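Side-chain contacts in alpha-Amylase (Thermotoga maritima, PDB 2B5D), which belongs to glycoside hydrolase family 57 and joins a beta/alpha domain built around a largely parallel sheet to a helical C-terminal region: residues Q162-V165 and G166-Y170; R447-N450 and Q451-R454; F520-M523 and A524-V527. All coordinates share one frame; numbering follows the deposited sequence.

All three contacts are local, each closing roughly a turn of chain; they follow one another in series, so none nests in or crosses another. Contact 1 (162-170) comes first, on helix 156-174 of the beta/alpha domain. Contact 2 (447-454) follows much later on helix 443-458 of the C-terminal helical region, its nearest atoms about 5 Å from those of contact 1. Contact 3 (520-527), in the tail after helix 502-511, touches both: Phe520, Val522 and Met523 lie on Leu449 and Leu453 of contact 2, while Val522 and Arg525 meet Thr164 and Val165 of contact 1. The tail thereby ties the two helices together.

Contact 1 of 3, residues Q162-V165 and G166-Y170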
loop_
_atom_site.group_PDB
_atom_site.type_symbol
_atom_site.label_atom_id
_atom_site.label_comp_id
_atom_site.label_asym_id
_atom_site.label_seq_id
_atom_site.Cartn_x
_atom_site.Cartn_y
_atom_site.Cartn_z
ATOM N N GLN A 162 30.295 12.591 -13.507
ATOM C CA GLN A 162 30.360 11.360 -12.673
ATOM C C GLN A 162 31.762 10.841 -12.454
ATOM O O GLN A 162 32.173 10.599 -11.310
ATOM C CB GLN A 162 29.471 10.234 -13.210
ATOM C CG GLN A 162 28.009 10.394 -12.859
ATOM C CD GLN A 162 27.668 9.923 -11.453
ATOM O OE1 GLN A 162 28.277 8.960 -10.932
ATOM N NE2 GLN A 162 26.635 10.578 -10.830
ATOM N N ILE A 163 32.533 10.693 -13.531
ATOM C CA ILE A 163 33.952 10.213 -13.397
ATOM C C ILE A 163 34.853 11.155 -12.629
ATOM O O ILE A 163 35.543 10.722 -11.664
ATOM C CB ILE A 163 34.592 9.949 -14.807
ATOM C CG1 ILE A 163 33.904 8.732 -15.457
ATOM C CG2 ILE A 163 36.100 9.745 -14.690
ATOM C CD1 ILE A 163 33.719 8.869 -16.926
ATOM N N THR A 164 34.887 12.446 -13.059
ATOM C CA THR A 164 35.782 13.411 -12.428
ATOM C C THR A 164 35.532 13.620 -10.984
ATOM O O THR A 164 36.485 13.781 -10.184
ATOM C CB THR A 164 35.690 14.840 -13.119
ATOM O OG1 THR A 164 36.050 14.715 -14.495
ATOM C CG2 THR A 164 36.588 15.801 -12.460
ATOM N N VAL A 165 34.244 13.700 -10.620
ATOM C CA VAL A 165 33.901 13.867 -9.221
ATOM C C VAL A 165 34.381 12.697 -8.353
ATOM O O VAL A 165 34.974 12.921 -7.289
ATOM C CB VAL A 165 32.415 14.279 -9.020
ATOM C CG1 VAL A 165 32.039 14.316 -7.520
ATOM C CG2 VAL A 165 32.174 15.687 -9.643
ATOM N N GLY A 166 34.196 11.465 -8.839
ATOM C CA GLY A 166 34.774 10.301 -8.175
ATOM C C GLY A 166 36.276 10.384 -8.004
ATOM O O GLY A 166 36.813 10.119 -6.906
ATOM N N VAL A 167 36.961 10.738 -9.110
ATOM C CA VAL A 167 38.432 10.825 -9.123
ATOM C C VAL A 167 38.920 11.826 -8.086
ATOM O O VAL A 167 39.763 11.493 -7.239
ATOM C CB VAL A 167 38.974 11.138 -10.576
ATOM C CG1 VAL A 167 40.431 11.496 -10.551
ATOM C CG2 VAL A 167 38.696 9.897 -11.550
ATOM N N LYS A 168 38.356 13.039 -8.121
ATOM C CA LYS A 168 38.700 14.080 -7.146
ATOM C C LYS A 168 38.341 13.682 -5.732
ATOM O O LYS A 168 39.130 13.929 -4.784
ATOM C CB LYS A 168 38.032 15.395 -7.498
ATOM C CG LYS A 168 38.640 16.117 -8.695
ATOM C CD LYS A 168 38.259 17.604 -8.685
ATOM C CE LYS A 168 38.406 18.250 -10.090
ATOM N NZ LYS A 168 39.644 17.797 -10.829
ATOM N N ASN A 169 37.181 13.037 -5.566
ATOM C CA ASN A 169 36.802 12.571 -4.234
ATOM C C ASN A 169 37.775 11.558 -3.619
ATOM O O ASN A 169 38.122 11.638 -2.426
ATOM C CB ASN A 169 35.360 12.061 -4.181
ATOM C CG ASN A 169 34.909 11.842 -2.771
ATOM O OD1 ASN A 169 34.614 12.807 -2.069
ATOM N ND2 ASN A 169 34.935 10.585 -2.312
ATOM N N TYR A 170 38.215 10.619 -4.442
ATOM C CA TYR A 170 39.273 9.724 -4.063
ATOM C C TYR A 170 40.561 10.456 -3.681
ATOM O O TYR A 170 41.184 10.135 -2.637
ATOM C CB TYR A 170 39.517 8.703 -5.192
ATOM C CG TYR A 170 40.592 7.666 -4.955
ATOM C CD1 TYR A 170 40.265 6.320 -4.722
ATOM C CD2 TYR A 170 41.950 8.013 -5.010
ATOM C CE1 TYR A 170 41.255 5.363 -4.557
ATOM C CE2 TYR A 170 42.958 7.060 -4.831
ATOM C CZ TYR A 170 42.604 5.732 -4.620
ATOM O OH TYR A 170 43.598 4.796 -4.450
#
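Val167, Lys168 and Asn169 give their backbone N-H groups to Ile163, Thr164 and Val165 in regular alpha-helical i to i+4 bonds, Lys168 N lying 2.9 Å from Thr164 O, whereas the bond of Gly166 N to Gln162 O is weak at 3.3 Å. Ile163 and Val167 run side by side on one flank and meet by their CG2 methyls, 4.1 Å apart. With Val167 CG2 opposite its own carbonyl carbon, this methyl leans back along the helix to 3.3 Å from Ile163 O. On the next flank Thr164 and Lys168 also point the same way; Thr164 CG2 touches Lys168 CE at 3.9 Å. The threonine hydroxyl sits beside its own backbone N (chi1 -60°), where OG1 bonds to Asn160 O and also pairs with Arg525 and Asn199. Leu192, Tyr195 and Leu196 of helix 192-198 pack on Ile163, while Phe457 lies against Val165. Gln162 sends its amide to Gln460 and Thr145. Two links reach strand 137-142: Tyr170 OH bonds to Ile139 O, and Gly166 O takes a weak bond from Thr141 OG1. They fit the beta-alpha-beta unit in which helix 156-174 connects parallel strands 137-142 and 180-182.

Contact 2 of 3, residues R447-N450 and Q451-R454; sequences RVLN and QMLR
Met452 packs back along helix 443-458 onto Val448 and Leu449, the tight part of this turn, where the side chains are apolar. Its SD lies 4.0 Å from Val448 CG1, the two side chains running side by side, and 3.9 Å from Leu449 CD2, which it meets at a slant. Met452 CG, opposite its own carbonyl carbon (chi1 -74°), rests 3.3 Å from Val448 O, the same oxygen that accepts Met452 N at 2.9 Å. Leu433 of helix 418-436 and Phe488 and Leu491 of helix 473-496 cover this face. The other side is polar and looser. Arg454 N reaches Asn450 O only weakly, at 3.3 Å, and in one of the two modelled conformers of Arg454 the extended chain runs past that oxygen. In that conformer NH2 bonds to Phe515 O, and a water in plane at the guanidinium edge accepts from Arg454 NH1 and bridges to Arg447 O, a link too short to be trusted. Arg447, partly exposed, forms a salt bridge with Glu509. An apolar face thus backs onto a polar but still largely buried one, where Gln451 NE2, and Arg454 in this conformer, give N-H groups to carbonyl oxygens just past helix 502-511, Asp512 O accepting from Gln451.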
loop_
_atom_site.group_PDB
_atom_site.type_symbol
_atom_site.label_atom_id
_atom_site.label_comp_id
_atom_site.label_asym_id
_atom_site.label_seq_id
_atom_site.Cartn_x
_atom_site.Cartn_y
_atom_site.Cartn_z
ATOM N N ARG A 447 26.689 27.915 -4.164
ATOM C CA ARG A 447 26.098 26.971 -3.217
ATOM C C ARG A 447 24.820 26.280 -3.760
ATOM O O ARG A 447 24.631 25.061 -3.593
ATOM C CB ARG A 447 25.853 27.657 -1.898
ATOM C CG ARG A 447 27.120 27.818 -1.079
ATOM C CD ARG A 447 26.854 28.669 0.190
ATOM N NE ARG A 447 25.885 28.028 1.081
ATOM C CZ ARG A 447 24.998 28.667 1.841
ATOM N NH1 ARG A 447 24.921 29.989 1.825
ATOM N NH2 ARG A 447 24.169 27.971 2.613
ATOM N N VAL A 448 23.996 27.038 -4.472
ATOM C CA VAL A 448 22.749 26.508 -5.001
ATOM C C VAL A 448 23.019 25.532 -6.142
ATOM O O VAL A 448 22.429 24.435 -6.230
ATOM C CB VAL A 448 21.814 27.663 -5.441
ATOM C CG1 VAL A 448 20.649 27.206 -6.308
ATOM C CG2 VAL A 448 21.294 28.432 -4.181
ATOM N N LEU A 449 23.911 25.941 -7.030
ATOM C CA LEU A 449 24.257 25.143 -8.172
ATOM C C LEU A 449 25.010 23.883 -7.732
ATOM O O LEU A 449 24.763 22.795 -8.247
ATOM C CB LEU A 449 25.034 25.999 -9.170
ATOM C CG LEU A 449 24.122 26.907 -10.006
ATOM C CD1 LEU A 449 24.942 27.860 -10.892
ATOM C CD2 LEU A 449 23.100 26.150 -10.863
ATOM N N ASN A 450 25.885 24.026 -6.744
ATOM C CA ASN A 450 26.573 22.894 -6.164
ATOM C C ASN A 450 25.635 21.841 -5.527
ATOM O O ASN A 450 25.905 20.644 -5.598
ATOM C CB ASN A 450 27.554 23.373 -5.099
ATOM C CG ASN A 450 28.832 23.968 -5.670
ATOM O OD1 ASN A 450 29.695 24.409 -4.904
ATOM N ND2 ASN A 450 28.967 23.986 -6.989
ATOM N N GLN A 451 24.565 22.285 -4.877
ATOM C CA GLN A 451 23.592 21.365 -4.272
ATOM C C GLN A 451 22.681 20.794 -5.346
ATOM O O GLN A 451 22.322 19.617 -5.301
ATOM C CB GLN A 451 22.786 22.040 -3.133
ATOM C CG GLN A 451 22.060 21.056 -2.200
ATOM C CD GLN A 451 23.020 20.231 -1.390
ATOM O OE1 GLN A 451 24.065 20.734 -0.958
ATOM N NE2 GLN A 451 22.680 18.954 -1.164
ATOM N N MET A 452 22.355 21.576 -6.354
ATOM C CA MET A 452 21.649 20.968 -7.467
ATOM C C MET A 452 22.393 19.744 -8.054
ATOM O O MET A 452 21.784 18.701 -8.301
ATOM C CB MET A 452 21.323 21.988 -8.535
ATOM C CG MET A 452 20.193 22.901 -8.089
ATOM S SD MET A 452 20.060 24.376 -9.137
ATOM C CE MET A 452 19.213 23.737 -10.604
ATOM N N LEU A 453 23.712 19.856 -8.213
ATOM C CA LEU A 453 24.483 18.777 -8.832
ATOM C C LEU A 453 24.509 17.540 -7.944
ATOM O O LEU A 453 24.402 16.417 -8.437
ATOM C CB LEU A 453 25.914 19.231 -9.198
ATOM C CG LEU A 453 26.759 18.236 -10.007
ATOM C CD1 LEU A 453 26.070 17.835 -11.360
ATOM C CD2 LEU A 453 28.193 18.814 -10.228
ATOM N N ARG A 454 24.644 17.764 -6.645
ATOM C CA ARG A 454 24.551 16.703 -5.661
ATOM C C ARG A 454 23.230 15.963 -5.716
ATOM O O ARG A 454 23.190 14.743 -5.703
ATOM C CB ARG A 454 24.683 17.307 -4.289
ATOM C CG ARG A 454 25.984 17.983 -4.087
ATOM C CD ARG A 454 26.162 18.292 -2.567
ATOM N NE ARG A 454 27.374 19.022 -2.205
ATOM C CZ ARG A 454 27.481 20.349 -2.069
ATOM N NH1 ARG A 454 26.454 21.142 -2.301
ATOM N NH2 ARG A 454 28.650 20.885 -1.705
HETATM O O HOH W 1 26.032 24.213 -1.834
#

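Contact 3 of 3, residues F520-M523 and A524-V527; sequences FRVM and ARDV
Arg525 bends twice, at chi2 (130°) and chi3 (109°), both away from the staggered positions, and these turns fold its guanidinium back beside Val522. The methyl Val522 CG1 then lies over one face of the group, 4.0 Å above its plane and displaced toward the rim. Val522 is itself turned off a staggered position (chi1 -91°), with CG2 wedged between its backbone N and carbonyl carbon. The aliphatic part of Arg525 passes so close to Val522 O that the modelled position of CD is doubtful. A water sits in the plane of the guanidinium, at its edge; it accepts from Arg525 NH1 at 2.9 Å and donates to Val522 O at 2.7 Å. NH2 of the same group probably bonds to the Thr164 hydroxyl.

The backbone beneath is a short 3-10 segment in the tail beyond helix 502-511, and it lies where the C-terminal helices meet the beta/alpha domain. Its i to i+3 bonds run from Met523 N to Phe520 O at 3.1 Å and from Ala524 N to Arg521 O at 2.7 Å; in the latter the donor stands above the carbonyl plane.

Farther back, Arg521 lies against its neighbour Phe520: Phe520 CE2 is 3.3 Å above the plane of the Arg521 guanidinium, and Arg521 CG lies over one face of the ring, toward its rim. Glu446 forms a salt bridge with this arginine, and Tyr438 O accepts from its NH1. Met523 packs against Ile431, Leu453 and Ala161. Past Ala524 the chain opens out, and a second water donates to both Met523 O, at 2.9 Å, and Arg525 O, at 2.6 Å, spanning the bend.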
loop_
_atom_site.group_PDB
_atom_site.type_symbol
_atom_site.label_atom_id
_atom_site.label_comp_id
_atom_site.label_asym_id
_atom_site.label_seq_id
_atom_site.Cartn_x
_atom_site.Cartn_y
_atom_site.Cartn_z
ATOM N N PHE A 520 30.113 23.037 -9.346
ATOM C CA PHE A 520 29.100 22.809 -10.372
ATOM C C PHE A 520 29.659 22.986 -11.738
ATOM O O PHE A 520 29.022 22.592 -12.714
ATOM C CB PHE A 520 27.908 23.775 -10.181
ATOM C CG PHE A 520 28.218 25.230 -10.543
ATOM C CD1 PHE A 520 27.944 25.717 -11.820
ATOM C CD2 PHE A 520 28.805 26.096 -9.598
ATOM C CE1 PHE A 520 28.260 27.043 -12.163
ATOM C CE2 PHE A 520 29.110 27.416 -9.927
ATOM C CZ PHE A 520 28.839 27.878 -11.215
ATOM N N ARG A 521 30.824 23.664 -11.814
ATOM C CA ARG A 521 31.446 23.979 -13.117
ATOM C C ARG A 521 31.946 22.768 -13.921
ATOM O O ARG A 521 31.944 22.828 -15.198
ATOM C CB ARG A 521 32.431 25.159 -13.019
ATOM C CG ARG A 521 31.681 26.541 -13.075
ATOM C CD ARG A 521 32.556 27.769 -12.751
ATOM N NE ARG A 521 32.938 27.798 -11.345
ATOM C CZ ARG A 521 32.418 28.604 -10.419
ATOM N NH1 ARG A 521 31.534 29.535 -10.733
ATOM N NH2 ARG A 521 32.829 28.521 -9.167
ATOM N N VAL A 522 32.211 21.635 -13.222
ATOM C CA VAL A 522 32.352 20.331 -13.934
ATOM C C VAL A 522 31.330 20.138 -15.035
ATOM O O VAL A 522 31.612 19.486 -16.053
ATOM C CB VAL A 522 32.256 19.013 -13.055
ATOM C CG1 VAL A 522 33.618 18.542 -12.550
ATOM C CG2 VAL A 522 31.146 19.045 -11.972
ATOM N N MET A 523 30.136 20.693 -14.878
ATOM C CA MET A 523 29.054 20.431 -15.881
ATOM C C MET A 523 29.123 21.329 -17.086
ATOM O O MET A 523 28.364 21.173 -18.057
ATOM C CB MET A 523 27.670 20.532 -15.244
ATOM C CG MET A 523 27.410 19.438 -14.168
ATOM S SD MET A 523 27.357 17.788 -14.910
ATOM C CE MET A 523 25.936 17.829 -16.050
ATOM N N ALA A 524 30.019 22.300 -17.033
ATOM C CA ALA A 524 30.117 23.219 -18.170
ATOM C C ALA A 524 31.254 22.851 -19.160
ATOM O O ALA A 524 31.452 23.570 -20.157
ATOM C CB ALA A 524 30.263 24.677 -17.667
ATOM N N ARG A 525 32.005 21.770 -18.878
ATOM C CA ARG A 525 33.158 21.376 -19.711
ATOM C C ARG A 525 32.754 20.845 -21.055
ATOM O O ARG A 525 31.612 20.447 -21.235
ATOM C CB ARG A 525 34.035 20.362 -19.044
ATOM C CG ARG A 525 34.545 20.750 -17.720
ATOM C CD ARG A 525 34.187 19.533 -16.977
ATOM N NE ARG A 525 35.273 18.691 -16.572
ATOM C CZ ARG A 525 35.146 17.416 -16.170
ATOM N NH1 ARG A 525 33.970 16.765 -16.154
ATOM N NH2 ARG A 525 36.243 16.810 -15.769
ATOM N N ASP A 526 33.674 20.881 -22.019
ATOM C CA ASP A 526 33.370 20.294 -23.337
ATOM C C ASP A 526 33.334 18.774 -23.269
ATOM O O ASP A 526 33.835 18.147 -22.307
ATOM C CB ASP A 526 34.338 20.712 -24.470
ATOM C CG ASP A 526 33.637 20.664 -25.866
ATOM O OD1 ASP A 526 32.334 20.692 -25.867
ATOM O OD2 ASP A 526 34.355 20.589 -26.933
ATOM N N VAL A 527 32.732 18.215 -24.307
ATOM C CA VAL A 527 32.637 16.803 -24.462
ATOM C C VAL A 527 33.040 16.427 -25.879
ATOM O O VAL A 527 33.107 17.298 -26.738
ATOM C CB VAL A 527 31.164 16.321 -24.197
ATOM C CG1 VAL A 527 30.773 16.648 -22.760
ATOM C CG2 VAL A 527 30.161 16.890 -25.276
HETATM O O HOH W 2 31.415 17.150 -17.449
HETATM O O HOH W 3 29.156 21.307 -20.895
#